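Side-chain contacts in P43 (Trichuris muris, PDB 6QIX), which is the major secreted protein of a whipworm parasite, tethers to matrix and inhibits the function of the host cytokine interleukin-13: residues 33-38 with 44-49; 112-117 with 122-127; 214-219 with 262-267; 223-228 with 298-303. All coordinates share one frame; numbering follows the deposited sequence.

Contact 1 (33-38 with 44-49); sequences DCLWYP and SKLSHA
Leu35 reaches from an extended segment toward the helix 39-49 and sets its two methyls on two consecutive helix residues. Leu35 CD1 meets Leu46 CD2 at 3.6 Å, methyl against methyl, while Leu35 CD2 lies 3.7 Å from Lys45 CB, at the root of the lysine chain. With chi1 at -59° the Leu35 CG sits beside its own backbone N, and from there the fork opens toward the helix, one prong for each neighbour. Leu46 holds its CG in the same position, beside its backbone N, and this swings its CD2 closer to Leu35 than the start of its side chain would suggest. Lys45 offers only aliphatic carbon: CB makes the contact, with CG a little farther off, and bends at chi2 (-81°) and chi4 lead the rest of the chain away. Nothing polar crosses between the segments. Beyond them, Phe81 of strand 79-85 touches both Leu35 and Leu46, and the backbone of Leu35 is hydrogen-bonded to Phe79, while the neighbouring Cys34 is tied to Cys102 by a disulfide. The arrangement is that of a short helix folded back on the strand-like segment leading into it, with an apolar seam closed against a beta strand in a disulfide-rich domain.

Contact 2 (112-117 with 122-127); sequences PKLPHL and AFINEK
Ile124 CG2 is the methyl on which two leucines converge: Leu114 CD1 and Leu117 CD2 each approach it to 3.8 Å. Leu114 meets the isoleucine at about a right angle, whereas Leu117 comes in on a slant. Leu117 also touches Phe123, with Leu117 CG lying 3.7 Å from Phe123 CE1 at the edge of the ring and near the ring plane, so that the leucine borders the aromatic group and does not cover a face. No hydrogen bond joins the segments; the side chains that meet are all apolar.

What positions these groups lies in the backbone and in the next layer. A type I turn from Phe123 to Glu126, closed by Glu126 N to Phe123 O at 3.1 Å, holds the backbone that carries both the phenylalanine and the isoleucine, at the approach to helix 126-129. Phe123 holds its CG between the backbone N and the carbonyl carbon (chi1 49°), which carries the ring end toward Leu117. Farther out, Ala322 and Lys323 of helix 315-325 touch the Phe123 side chain, Met62 touches Ile124, and Tyr121 touches Leu114. Glu126, at the end of the turn, bonds Gln327 and forms a salt bridge with Lys129. The whole is a loop pinched shut by apolar side chains, running from strand 109-112 into a beta turn that leads to a short helix.

Contact 3 (214-219 with 262-267); sequences DHCHVH and LKLGKK
Cys216, near the end of helix 205-216, is the first residue of 214-219 to touch strand 262-268, and it does so with both of its side-chain atoms. Cys216 CB faces Leu262 CD1 at 4.1 Å, and Cys216 SG comes within 3.5 Å of Leu264 CD2. Because SG stands beside the backbone N (chi1 -63°), it extends past Leu262 to the second leucine; the same sulfur is bonded to Cys250 on the adjoining strand 246-252. The chain then turns at His217, where phi becomes positive and the helical path is abandoned. This change of direction brings Val218 round to face strand 262-268 again, and Val218 CG1 reaches Leu262 CD2 in a looser contact of 4.3 Å. Leu262 therefore receives one neighbour on each methyl, the cysteine on CD1 and the valine on CD2. Met324 of helix 315-325 touches both leucines as well. The chemistry is dispersion between methyls, a methylene and a disulfide sulfur, without a hydrogen bond across the segments: the covalent link to Cys250 fixes the helix end to one strand of the antiparallel pair, and the leucines of the partner strand pack against that bridge.

Contact 4 (223-228 with 298-303); sequences DGYEPH and EKIWDD
Ile300 and Tyr225 meet where an extended loop lies against one side of alpha-helix 292-310. The tyrosine can be followed outward from CB. That atom points toward the helix, and CG stands anti to the backbone N (chi1 163°), which sends the ring across to Ile300 at about a right angle to its side chain. One face of the Tyr225 ring carries Pro227 N, 3.6 Å above the plane and offset toward the rim, so the loop folds over its own aromatic group; Phe304 meets the ring edge-to-face, and Leu325 of helix 315-325 also touches the tyrosine. At the tip, Tyr225 OH lies 4.2 Å from Ile300 CG2, a methyl that Pro227 CB also approaches, at 4.3 Å. The hydroxyl is also hydrogen-bonded to a water lying in the ring plane at the edge, 2.6 Å from Tyr225 OH. That water donates a hydrogen bond to the backbone carbonyl of the helix, spanning 2.9 Å from its oxygen to Ile300 O.

Followed from the N terminus, the chain first closes a short loop at contact 1, where the segment before helix 39-49 meets that helix. Contact 2 closes another between strand 109-112 and helix 126-129. Both are complete before 214-219 begins, so they stand in series with the rest. Contacts 3 and 4 join segments farther apart in sequence, and they cross: 223-228 departs before 262-267 arrives, and 298-303 comes after it. Contact 3 ties helix 205-216 to strand 262-268, and contact 4 ties the following loop to helix 292-310. Contacts 2 and 4 touch directly, through a probable hydrogen bond from His116 to Asp302 and Leu117 packing on Trp301, while contact 1 lies about 35 Å from contact 4, centre to centre.

Contact 1 (33-38 with 44-49)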
loop_
_atom_site.group_PDB
_atom_site.type_symbol
_atom_site.label_atom_id
_atom_site.label_comp_id
_atom_site.label_asym_id
_atom_site.label_seq_id
_atom_site.Cartn_x
_atom_site.Cartn_y
_atom_site.Cartn_z
ATOM N N ASP A 33 2.628 2.848 25.856
ATOM C CA ASP A 33 2.042 4.180 25.906
ATOM C C ASP A 33 1.281 4.475 24.606
ATOM O O ASP A 33 1.325 3.711 23.638
ATOM C CB ASP A 33 3.136 5.222 26.122
ATOM C CG ASP A 33 3.585 5.311 27.572
ATOM O OD1 ASP A 33 4.678 5.890 27.827
ATOM O OD2 ASP A 33 2.854 4.809 28.469
ATOM N N CYS A 34 0.567 5.602 24.574
ATOM C CA CYS A 34 -0.024 6.041 23.309
ATOM C C CYS A 34 1.084 6.320 22.301
ATOM O O CYS A 34 2.014 7.081 22.588
ATOM C CB CYS A 34 -0.886 7.288 23.515
ATOM S SG CYS A 34 -2.404 6.991 24.523
ATOM N N LEU A 35 1.002 5.685 21.130
ATOM C CA LEU A 35 2.096 5.704 20.163
ATOM C C LEU A 35 1.889 6.779 19.103
ATOM O O LEU A 35 0.766 7.158 18.787
ATOM C CB LEU A 35 2.231 4.346 19.462
ATOM C CG LEU A 35 2.496 3.162 20.382
ATOM C CD1 LEU A 35 2.588 1.880 19.580
ATOM C CD2 LEU A 35 3.763 3.355 21.209
ATOM N N TRP A 36 2.987 7.224 18.503
ATOM C CA TRP A 36 2.897 8.277 17.506
ATOM C C TRP A 36 4.060 8.181 16.526
ATOM O O TRP A 36 4.965 7.362 16.665
ATOM C CB TRP A 36 2.837 9.671 18.179
ATOM C CG TRP A 36 2.335 10.750 17.269
ATOM C CD1 TRP A 36 2.978 11.903 16.921
ATOM C CD2 TRP A 36 1.097 10.753 16.559
ATOM N NE1 TRP A 36 2.202 12.640 16.037
ATOM C CE2 TRP A 36 1.050 11.942 15.794
ATOM C CE3 TRP A 36 0.024 9.871 16.491
ATOM C CZ2 TRP A 36 -0.016 12.249 14.960
ATOM C CZ3 TRP A 36 -1.052 10.205 15.683
ATOM C CH2 TRP A 36 -1.061 11.381 14.928
ATOM N N TYR A 37 4.017 9.046 15.531
ATOM C CA TYR A 37 4.967 9.085 14.432
ATOM C C TYR A 37 6.202 9.857 14.845
ATOM O O TYR A 37 6.216 10.505 15.885
ATOM C CB TYR A 37 4.281 9.717 13.224
ATOM C CG TYR A 37 3.110 8.865 12.761
ATOM C CD1 TYR A 37 3.306 7.791 11.888
ATOM C CD2 TYR A 37 1.813 9.107 13.230
ATOM C CE1 TYR A 37 2.278 7.011 11.492
ATOM C CE2 TYR A 37 0.761 8.327 12.826
ATOM C CZ TYR A 37 1.001 7.265 11.956
ATOM O OH TYR A 37 -0.037 6.458 11.541
ATOM N N PRO A 38 7.264 9.841 14.034
ATOM C CA PRO A 38 7.390 9.263 12.692
ATOM C C PRO A 38 7.337 7.724 12.586
ATOM O O PRO A 38 7.442 7.030 13.608
ATOM C CB PRO A 38 8.764 9.761 12.215
ATOM C CG PRO A 38 9.488 10.229 13.464
ATOM C CD PRO A 38 8.466 10.573 14.468
ATOM N N SER A 44 9.505 1.123 15.815
ATOM C CA SER A 44 10.418 0.742 16.893
ATOM C C SER A 44 9.653 0.340 18.147
ATOM O O SER A 44 9.975 -0.663 18.793
ATOM C CB SER A 44 11.363 1.903 17.212
ATOM O OG SER A 44 12.370 2.023 16.213
ATOM N N LYS A 45 8.629 1.113 18.500
ATOM C CA LYS A 45 7.870 0.817 19.705
ATOM C C LYS A 45 7.018 -0.425 19.523
ATOM O O LYS A 45 6.858 -1.205 20.465
ATOM C CB LYS A 45 6.983 2.004 20.072
ATOM C CG LYS A 45 7.745 3.253 20.357
ATOM C CD LYS A 45 8.302 3.258 21.768
ATOM C CE LYS A 45 8.453 4.690 22.272
ATOM N NZ LYS A 45 9.692 4.862 23.071
ATOM N N LEU A 46 6.432 -0.606 18.336
ATOM C CA LEU A 46 5.671 -1.831 18.054
ATOM C C LEU A 46 6.555 -3.061 18.176
ATOM O O LEU A 46 6.148 -4.082 18.753
ATOM C CB LEU A 46 5.049 -1.782 16.648
ATOM C CG LEU A 46 3.964 -0.710 16.440
ATOM C CD1 LEU A 46 3.534 -0.666 14.970
ATOM C CD2 LEU A 46 2.778 -0.981 17.336
ATOM N N SER A 47 7.761 -2.983 17.610
ATOM C CA SER A 47 8.678 -4.111 17.631
ATOM C C SER A 47 9.116 -4.405 19.059
ATOM O O SER A 47 9.069 -5.551 19.512
ATOM C CB SER A 47 9.858 -3.807 16.701
ATOM O OG SER A 47 10.940 -4.665 16.967
ATOM N N HIS A 48 9.484 -3.367 19.813
ATOM C CA HIS A 48 9.858 -3.587 21.207
ATOM C C HIS A 48 8.703 -4.178 22.006
ATOM O O HIS A 48 8.929 -4.987 22.915
ATOM C CB HIS A 48 10.315 -2.279 21.850
ATOM C CG HIS A 48 11.589 -1.748 21.280
ATOM N ND1 HIS A 48 12.034 -0.466 21.518
ATOM C CD2 HIS A 48 12.503 -2.321 20.460
ATOM C CE1 HIS A 48 13.173 -0.276 20.876
ATOM N NE2 HIS A 48 13.480 -1.387 20.231
ATOM N N ALA A 49 7.469 -3.769 21.695
ATOM C CA ALA A 49 6.299 -4.301 22.391
ATOM C C ALA A 49 6.178 -5.805 22.219
ATOM O O ALA A 49 5.690 -6.490 23.118
ATOM C CB ALA A 49 5.026 -3.619 21.878
#

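Contact 2 (112-117 with 122-127)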
loop_
_atom_site.group_PDB
_atom_site.type_symbol
_atom_site.label_atom_id
_atom_site.label_comp_id
_atom_site.label_asym_id
_atom_site.label_seq_id
_atom_site.Cartn_x
_atom_site.Cartn_y
_atom_site.Cartn_z
ATOM N N PRO A 112 0.536 18.131 5.620
ATOM C CA PRO A 112 0.787 18.638 4.265
ATOM C C PRO A 112 0.253 17.705 3.196
ATOM O O PRO A 112 0.151 16.482 3.391
ATOM C CB PRO A 112 2.319 18.719 4.186
ATOM C CG PRO A 112 2.777 17.594 5.078
ATOM C CD PRO A 112 1.760 17.599 6.257
ATOM N N LYS A 113 -0.055 18.281 2.040
ATOM C CA LYS A 113 -0.318 17.450 0.869
ATOM C C LYS A 113 0.945 16.709 0.464
ATOM O O LYS A 113 2.034 17.269 0.520
ATOM C CB LYS A 113 -0.812 18.298 -0.293
ATOM C CG LYS A 113 -2.145 18.966 0.032
ATOM C CD LYS A 113 -2.432 20.162 -0.852
ATOM C CE LYS A 113 -2.569 19.747 -2.291
ATOM N NZ LYS A 113 -3.369 20.732 -3.032
ATOM N N LEU A 114 0.792 15.433 0.033
ATOM C CA LEU A 114 1.932 14.626 -0.440
ATOM C C LEU A 114 2.141 14.824 -1.937
ATOM O O LEU A 114 1.163 14.909 -2.695
ATOM C CB LEU A 114 1.697 13.130 -0.152
ATOM C CG LEU A 114 1.363 12.840 1.310
ATOM C CD1 LEU A 114 0.935 11.386 1.536
ATOM C CD2 LEU A 114 2.544 13.231 2.165
ATOM N N PRO A 115 3.400 14.853 -2.398
ATOM C CA PRO A 115 3.658 14.955 -3.843
ATOM C C PRO A 115 2.884 13.897 -4.621
ATOM O O PRO A 115 2.925 12.711 -4.289
ATOM C CB PRO A 115 5.182 14.752 -3.961
ATOM C CG PRO A 115 5.735 15.135 -2.598
ATOM C CD PRO A 115 4.618 14.868 -1.578
ATOM N N HIS A 116 2.115 14.349 -5.618
ATOM C CA HIS A 116 1.420 13.452 -6.542
ATOM C C HIS A 116 0.214 12.767 -5.941
ATOM O O HIS A 116 -0.740 12.461 -6.664
ATOM C CB HIS A 116 2.377 12.370 -7.068
ATOM C CG HIS A 116 3.630 12.939 -7.644
ATOM N ND1 HIS A 116 3.629 13.730 -8.766
ATOM C CD2 HIS A 116 4.911 12.870 -7.230
ATOM C CE1 HIS A 116 4.858 14.138 -9.017
ATOM N NE2 HIS A 116 5.657 13.633 -8.098
ATOM N N LEU A 117 0.267 12.448 -4.649
ATOM C CA LEU A 117 -0.817 11.697 -4.008
ATOM C C LEU A 117 -1.823 12.605 -3.294
ATOM O O LEU A 117 -2.936 12.155 -2.944
ATOM C CB LEU A 117 -0.222 10.691 -3.013
ATOM C CG LEU A 117 0.111 9.284 -3.501
ATOM C CD1 LEU A 117 0.837 9.206 -4.793
ATOM C CD2 LEU A 117 0.915 8.535 -2.379
ATOM N N ALA A 122 -4.276 7.693 3.763
ATOM C CA ALA A 122 -4.987 6.429 3.944
ATOM C C ALA A 122 -4.410 5.271 3.154
ATOM O O ALA A 122 -4.690 4.108 3.501
ATOM C CB ALA A 122 -6.458 6.559 3.543
ATOM N N PHE A 123 -3.639 5.524 2.107
ATOM C CA PHE A 123 -3.193 4.404 1.271
ATOM C C PHE A 123 -1.685 4.349 1.076
ATOM O O PHE A 123 -1.197 3.407 0.415
ATOM C CB PHE A 123 -3.913 4.427 -0.095
ATOM C CG PHE A 123 -3.889 5.764 -0.777
ATOM C CD1 PHE A 123 -2.825 6.109 -1.595
ATOM C CD2 PHE A 123 -4.928 6.666 -0.593
ATOM C CE1 PHE A 123 -2.775 7.323 -2.196
ATOM C CE2 PHE A 123 -4.896 7.900 -1.202
ATOM C CZ PHE A 123 -3.819 8.223 -2.022
ATOM N N ILE A 124 -0.920 5.296 1.644
ATOM C CA ILE A 124 0.543 5.190 1.514
ATOM C C ILE A 124 1.066 3.888 2.134
ATOM O O ILE A 124 2.140 3.381 1.741
ATOM C CB ILE A 124 1.260 6.417 2.118
ATOM C CG1 ILE A 124 0.880 6.609 3.582
ATOM C CG2 ILE A 124 0.948 7.631 1.295
ATOM C CD1 ILE A 124 1.401 7.900 4.157
ATOM N N ASN A 125 0.342 3.320 3.092
ATOM C CA ASN A 125 0.856 2.126 3.753
ATOM C C ASN A 125 0.953 0.931 2.816
ATOM O O ASN A 125 1.633 -0.039 3.163
ATOM C CB ASN A 125 0.020 1.792 4.988
ATOM C CG ASN A 125 -1.417 1.370 4.677
ATOM O OD1 ASN A 125 -1.915 1.462 3.543
ATOM N ND2 ASN A 125 -2.111 0.931 5.728
ATOM N N GLU A 126 0.323 0.993 1.639
ATOM C CA GLU A 126 0.409 -0.119 0.701
ATOM C C GLU A 126 1.860 -0.404 0.308
ATOM O O GLU A 126 2.199 -1.541 -0.051
ATOM C CB GLU A 126 -0.432 0.165 -0.548
ATOM C CG GLU A 126 -1.938 0.164 -0.337
ATOM C CD GLU A 126 -2.559 -1.217 -0.024
ATOM O OE1 GLU A 126 -1.984 -2.272 -0.401
ATOM O OE2 GLU A 126 -3.669 -1.213 0.606
ATOM N N LYS A 127 2.715 0.619 0.333
ATOM C CA LYS A 127 4.126 0.426 -0.004
ATOM C C LYS A 127 4.777 -0.594 0.918
ATOM O O LYS A 127 5.605 -1.425 0.478
ATOM C CB LYS A 127 4.841 1.766 0.113
ATOM C CG LYS A 127 6.331 1.771 -0.158
ATOM C CD LYS A 127 6.812 3.189 -0.524
ATOM C CE LYS A 127 8.330 3.294 -0.727
ATOM N NZ LYS A 127 8.688 4.057 -1.977
#

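Contact 3 (214-219 with 262-267)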
loop_
_atom_site.group_PDB
_atom_site.type_symbol
_atom_site.label_atom_id
_atom_site.label_comp_id
_atom_site.label_asym_id
_atom_site.label_seq_id
_atom_site.Cartn_x
_atom_site.Cartn_y
_atom_site.Cartn_z
ATOM N N ASP A 214 -12.704 -8.255 -15.501
ATOM C CA ASP A 214 -13.182 -9.606 -15.770
ATOM C C ASP A 214 -13.015 -10.507 -14.547
ATOM O O ASP A 214 -13.932 -11.249 -14.180
ATOM C CB ASP A 214 -12.451 -10.178 -16.983
ATOM C CG ASP A 214 -12.919 -11.577 -17.336
ATOM O OD1 ASP A 214 -14.094 -11.745 -17.727
ATOM O OD2 ASP A 214 -12.093 -12.510 -17.242
ATOM N N HIS A 215 -11.854 -10.458 -13.903
ATOM C CA HIS A 215 -11.586 -11.365 -12.793
ATOM C C HIS A 215 -12.441 -11.048 -11.585
ATOM O O HIS A 215 -12.863 -11.964 -10.843
ATOM C CB HIS A 215 -10.120 -11.264 -12.403
ATOM C CG HIS A 215 -9.702 -12.299 -11.420
ATOM N ND1 HIS A 215 -9.694 -13.637 -11.729
ATOM C CD2 HIS A 215 -9.286 -12.207 -10.137
ATOM C CE1 HIS A 215 -9.269 -14.325 -10.689
ATOM N NE2 HIS A 215 -8.971 -13.482 -9.729
ATOM N N CYS A 216 -12.742 -9.765 -11.399
ATOM C CA CYS A 216 -13.451 -9.320 -10.218
ATOM C C CYS A 216 -14.921 -9.140 -10.491
ATOM O O CYS A 216 -15.667 -8.812 -9.568
ATOM C CB CYS A 216 -12.836 -8.022 -9.696
ATOM S SG CYS A 216 -11.116 -8.191 -9.148
ATOM N N HIS A 217 -15.348 -9.351 -11.734
ATOM C CA HIS A 217 -16.755 -9.277 -12.109
ATOM C C HIS A 217 -17.367 -7.919 -11.748
ATOM O O HIS A 217 -18.474 -7.830 -11.178
ATOM C CB HIS A 217 -17.515 -10.431 -11.474
ATOM C CG HIS A 217 -16.981 -11.769 -11.859
ATOM N ND1 HIS A 217 -17.223 -12.333 -13.089
ATOM C CD2 HIS A 217 -16.193 -12.641 -11.191
ATOM C CE1 HIS A 217 -16.612 -13.500 -13.162
ATOM N NE2 HIS A 217 -16.001 -13.721 -12.015
ATOM N N VAL A 218 -16.681 -6.858 -12.182
ATOM C CA VAL A 218 -17.125 -5.488 -11.976
ATOM C C VAL A 218 -17.190 -4.765 -13.310
ATOM O O VAL A 218 -16.700 -5.248 -14.327
ATOM C CB VAL A 218 -16.214 -4.713 -11.014
ATOM C CG1 VAL A 218 -16.208 -5.391 -9.679
ATOM C CG2 VAL A 218 -14.806 -4.620 -11.562
ATOM N N HIS A 219 -17.761 -3.556 -13.270
ATOM C CA HIS A 219 -18.047 -2.727 -14.438
ATOM C C HIS A 219 -17.305 -1.394 -14.363
ATOM O O HIS A 219 -16.892 -0.942 -13.293
ATOM C CB HIS A 219 -19.559 -2.429 -14.555
ATOM C CG HIS A 219 -20.433 -3.620 -14.302
ATOM N ND1 HIS A 219 -20.620 -4.162 -13.047
ATOM C CD2 HIS A 219 -21.160 -4.385 -15.153
ATOM C CE1 HIS A 219 -21.426 -5.207 -13.135
ATOM N NE2 HIS A 219 -21.768 -5.364 -14.401
ATOM N N LEU A 262 -14.947 -2.754 -3.667
ATOM C CA LEU A 262 -13.957 -3.736 -4.124
ATOM C C LEU A 262 -12.623 -3.524 -3.432
ATOM O O LEU A 262 -12.085 -2.412 -3.432
ATOM C CB LEU A 262 -13.755 -3.630 -5.618
ATOM C CG LEU A 262 -12.863 -4.690 -6.242
ATOM C CD1 LEU A 262 -13.516 -6.067 -6.126
ATOM C CD2 LEU A 262 -12.620 -4.284 -7.674
ATOM N N LYS A 263 -12.087 -4.591 -2.873
ATOM C CA LYS A 263 -10.784 -4.624 -2.235
ATOM C C LYS A 263 -9.918 -5.583 -3.048
ATOM O O LYS A 263 -10.410 -6.649 -3.455
ATOM C CB LYS A 263 -10.948 -5.129 -0.809
ATOM C CG LYS A 263 -9.961 -4.640 0.172
ATOM C CD LYS A 263 -9.740 -5.716 1.251
ATOM C CE LYS A 263 -10.974 -5.874 2.141
ATOM N NZ LYS A 263 -10.650 -5.720 3.612
ATOM N N LEU A 264 -8.674 -5.186 -3.337
ATOM C CA LEU A 264 -7.790 -6.007 -4.168
ATOM C C LEU A 264 -6.506 -6.343 -3.420
ATOM O O LEU A 264 -5.901 -5.463 -2.773
ATOM C CB LEU A 264 -7.379 -5.304 -5.442
ATOM C CG LEU A 264 -8.209 -5.089 -6.685
ATOM C CD1 LEU A 264 -7.255 -4.683 -7.847
ATOM C CD2 LEU A 264 -9.039 -6.296 -6.981
ATOM N N GLY A 265 -6.068 -7.604 -3.553
ATOM C CA GLY A 265 -4.757 -8.004 -3.083
ATOM C C GLY A 265 -3.900 -8.370 -4.272
ATOM O O GLY A 265 -4.418 -8.677 -5.346
ATOM N N LYS A 266 -2.581 -8.281 -4.099
ATOM C CA LYS A 266 -1.636 -8.562 -5.169
ATOM C C LYS A 266 -0.612 -9.586 -4.727
ATOM O O LYS A 266 -0.293 -9.720 -3.546
ATOM C CB LYS A 266 -0.996 -7.246 -5.593
ATOM C CG LYS A 266 0.261 -7.260 -6.184
ATOM C CD LYS A 266 0.883 -5.853 -6.302
ATOM C CE LYS A 266 1.899 -5.947 -7.479
ATOM N NZ LYS A 266 2.429 -4.643 -7.813
ATOM N N LYS A 267 -0.105 -10.318 -5.716
ATOM C CA LYS A 267 0.986 -11.252 -5.500
ATOM C C LYS A 267 1.862 -11.234 -6.744
ATOM O O LYS A 267 1.411 -11.625 -7.831
ATOM C CB LYS A 267 0.435 -12.661 -5.201
ATOM C CG LYS A 267 1.518 -13.724 -4.941
ATOM C CD LYS A 267 0.893 -15.007 -4.341
ATOM C CE LYS A 267 1.897 -16.073 -4.204
ATOM N NZ LYS A 267 1.919 -16.942 -5.381
#

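Contact 4 (223-228 with 298-303)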
loop_
_atom_site.group_PDB
_atom_site.type_symbol
_atom_site.label_atom_id
_atom_site.label_comp_id
_atom_site.label_asym_id
_atom_site.label_seq_id
_atom_site.Cartn_x
_atom_site.Cartn_y
_atom_site.Cartn_z
ATOM N N ASP A 223 -19.593 7.175 -14.309
ATOM C CA ASP A 223 -18.926 8.232 -13.565
ATOM C C ASP A 223 -17.560 7.821 -13.027
ATOM O O ASP A 223 -16.901 8.638 -12.376
ATOM C CB ASP A 223 -19.802 8.658 -12.381
ATOM C CG ASP A 223 -20.408 7.454 -11.643
ATOM O OD1 ASP A 223 -20.414 7.438 -10.388
ATOM O OD2 ASP A 223 -20.880 6.522 -12.336
ATOM N N GLY A 224 -17.114 6.589 -13.285
ATOM C CA GLY A 224 -16.001 6.035 -12.546
ATOM C C GLY A 224 -14.642 6.422 -13.096
ATOM O O GLY A 224 -14.490 7.059 -14.138
ATOM N N TYR A 225 -13.618 6.026 -12.362
ATOM C CA TYR A 225 -12.245 6.305 -12.744
ATOM C C TYR A 225 -11.579 5.069 -13.332
ATOM O O TYR A 225 -11.811 3.947 -12.866
ATOM C CB TYR A 225 -11.446 6.775 -11.532
ATOM C CG TYR A 225 -9.965 6.684 -11.747
ATOM C CD1 TYR A 225 -9.306 7.634 -12.498
ATOM C CD2 TYR A 225 -9.223 5.643 -11.205
ATOM C CE1 TYR A 225 -7.963 7.549 -12.704
ATOM C CE2 TYR A 225 -7.880 5.567 -11.403
ATOM C CZ TYR A 225 -7.250 6.500 -12.171
ATOM O OH TYR A 225 -5.879 6.401 -12.373
ATOM N N GLU A 226 -10.706 5.301 -14.316
ATOM C CA GLU A 226 -9.935 4.272 -15.000
ATOM C C GLU A 226 -8.600 4.881 -15.398
ATOM O O GLU A 226 -8.590 5.915 -16.072
ATOM C CB GLU A 226 -10.706 3.772 -16.229
ATOM C CG GLU A 226 -10.096 2.605 -16.889
ATOM C CD GLU A 226 -10.945 2.065 -18.027
ATOM O OE1 GLU A 226 -12.022 1.481 -17.778
ATOM O OE2 GLU A 226 -10.528 2.224 -19.179
ATOM N N PRO A 227 -7.456 4.302 -15.009
ATOM C CA PRO A 227 -6.174 4.875 -15.445
ATOM C C PRO A 227 -5.950 4.609 -16.925
ATOM O O PRO A 227 -6.272 3.534 -17.441
ATOM C CB PRO A 227 -5.132 4.151 -14.582
ATOM C CG PRO A 227 -5.797 2.828 -14.233
ATOM C CD PRO A 227 -7.293 3.086 -14.192
ATOM N N HIS A 228 -5.401 5.601 -17.609
ATOM C CA HIS A 228 -5.086 5.493 -19.027
ATOM C C HIS A 228 -3.587 5.621 -19.212
ATOM O O HIS A 228 -2.909 6.330 -18.457
ATOM C CB HIS A 228 -5.860 6.533 -19.821
ATOM C CG HIS A 228 -7.345 6.293 -19.809
ATOM N ND1 HIS A 228 -7.901 5.042 -19.998
ATOM C CD2 HIS A 228 -8.389 7.136 -19.600
ATOM C CE1 HIS A 228 -9.219 5.126 -19.919
ATOM N NE2 HIS A 228 -9.542 6.386 -19.681
ATOM N N GLU A 298 4.365 9.153 -11.892
ATOM C CA GLU A 298 3.968 10.455 -11.389
ATOM C C GLU A 298 2.795 10.995 -12.191
ATOM O O GLU A 298 1.862 11.581 -11.629
ATOM C CB GLU A 298 5.164 11.416 -11.429
ATOM C CG GLU A 298 6.152 11.117 -10.328
ATOM C CD GLU A 298 7.464 11.811 -10.526
ATOM O OE1 GLU A 298 7.612 12.490 -11.561
ATOM O OE2 GLU A 298 8.348 11.679 -9.655
ATOM N N LYS A 299 2.815 10.772 -13.506
ATOM C CA LYS A 299 1.740 11.259 -14.354
ATOM C C LYS A 299 0.430 10.558 -14.009
ATOM O O LYS A 299 -0.611 11.208 -13.857
ATOM C CB LYS A 299 2.117 11.066 -15.824
ATOM C CG LYS A 299 0.981 11.369 -16.798
ATOM C CD LYS A 299 0.646 12.830 -16.807
ATOM C CE LYS A 299 0.105 13.286 -18.166
ATOM N NZ LYS A 299 0.035 14.775 -18.189
ATOM N N ILE A 300 0.465 9.231 -13.857
ATOM C CA ILE A 300 -0.769 8.510 -13.534
ATOM C C ILE A 300 -1.377 9.014 -12.222
ATOM O O ILE A 300 -2.596 9.210 -12.124
ATOM C CB ILE A 300 -0.520 6.995 -13.487
ATOM C CG1 ILE A 300 -0.221 6.444 -14.881
ATOM C CG2 ILE A 300 -1.761 6.288 -12.914
ATOM C CD1 ILE A 300 0.562 5.134 -14.868
ATOM N N TRP A 301 -0.544 9.239 -11.197
ATOM C CA TRP A 301 -1.053 9.736 -9.917
ATOM C C TRP A 301 -1.495 11.185 -10.012
ATOM O O TRP A 301 -2.538 11.549 -9.448
ATOM C CB TRP A 301 0.004 9.544 -8.841
ATOM C CG TRP A 301 -0.033 8.131 -8.324
ATOM C CD1 TRP A 301 0.788 7.086 -8.654
ATOM C CD2 TRP A 301 -1.011 7.603 -7.424
ATOM N NE1 TRP A 301 0.388 5.948 -7.988
ATOM C CE2 TRP A 301 -0.730 6.232 -7.242
ATOM C CE3 TRP A 301 -2.119 8.151 -6.779
ATOM C CZ2 TRP A 301 -1.495 5.418 -6.389
ATOM C CZ3 TRP A 301 -2.865 7.342 -5.926
ATOM C CH2 TRP A 301 -2.531 6.003 -5.715
ATOM N N ASP A 302 -0.761 12.029 -10.738
ATOM C CA ASP A 302 -1.233 13.400 -10.910
ATOM C C ASP A 302 -2.616 13.394 -11.545
ATOM O O ASP A 302 -3.517 14.148 -11.122
ATOM C CB ASP A 302 -0.249 14.196 -11.788
ATOM C CG ASP A 302 1.024 14.625 -11.042
ATOM O OD1 ASP A 302 1.043 14.596 -9.796
ATOM O OD2 ASP A 302 2.038 14.977 -11.709
ATOM N N ASP A 303 -2.800 12.554 -12.575
ATOM C CA ASP A 303 -4.083 12.499 -13.270
ATOM C C ASP A 303 -5.187 11.951 -12.366
ATOM O O ASP A 303 -6.317 12.469 -12.370
ATOM C CB ASP A 303 -3.948 11.663 -14.535
ATOM C CG ASP A 303 -3.083 12.359 -15.600
ATOM O OD1 ASP A 303 -2.707 11.699 -16.596
ATOM O OD2 ASP A 303 -2.780 13.571 -15.446
HETATM O O HOH W 1 -4.767 8.244 -13.744
#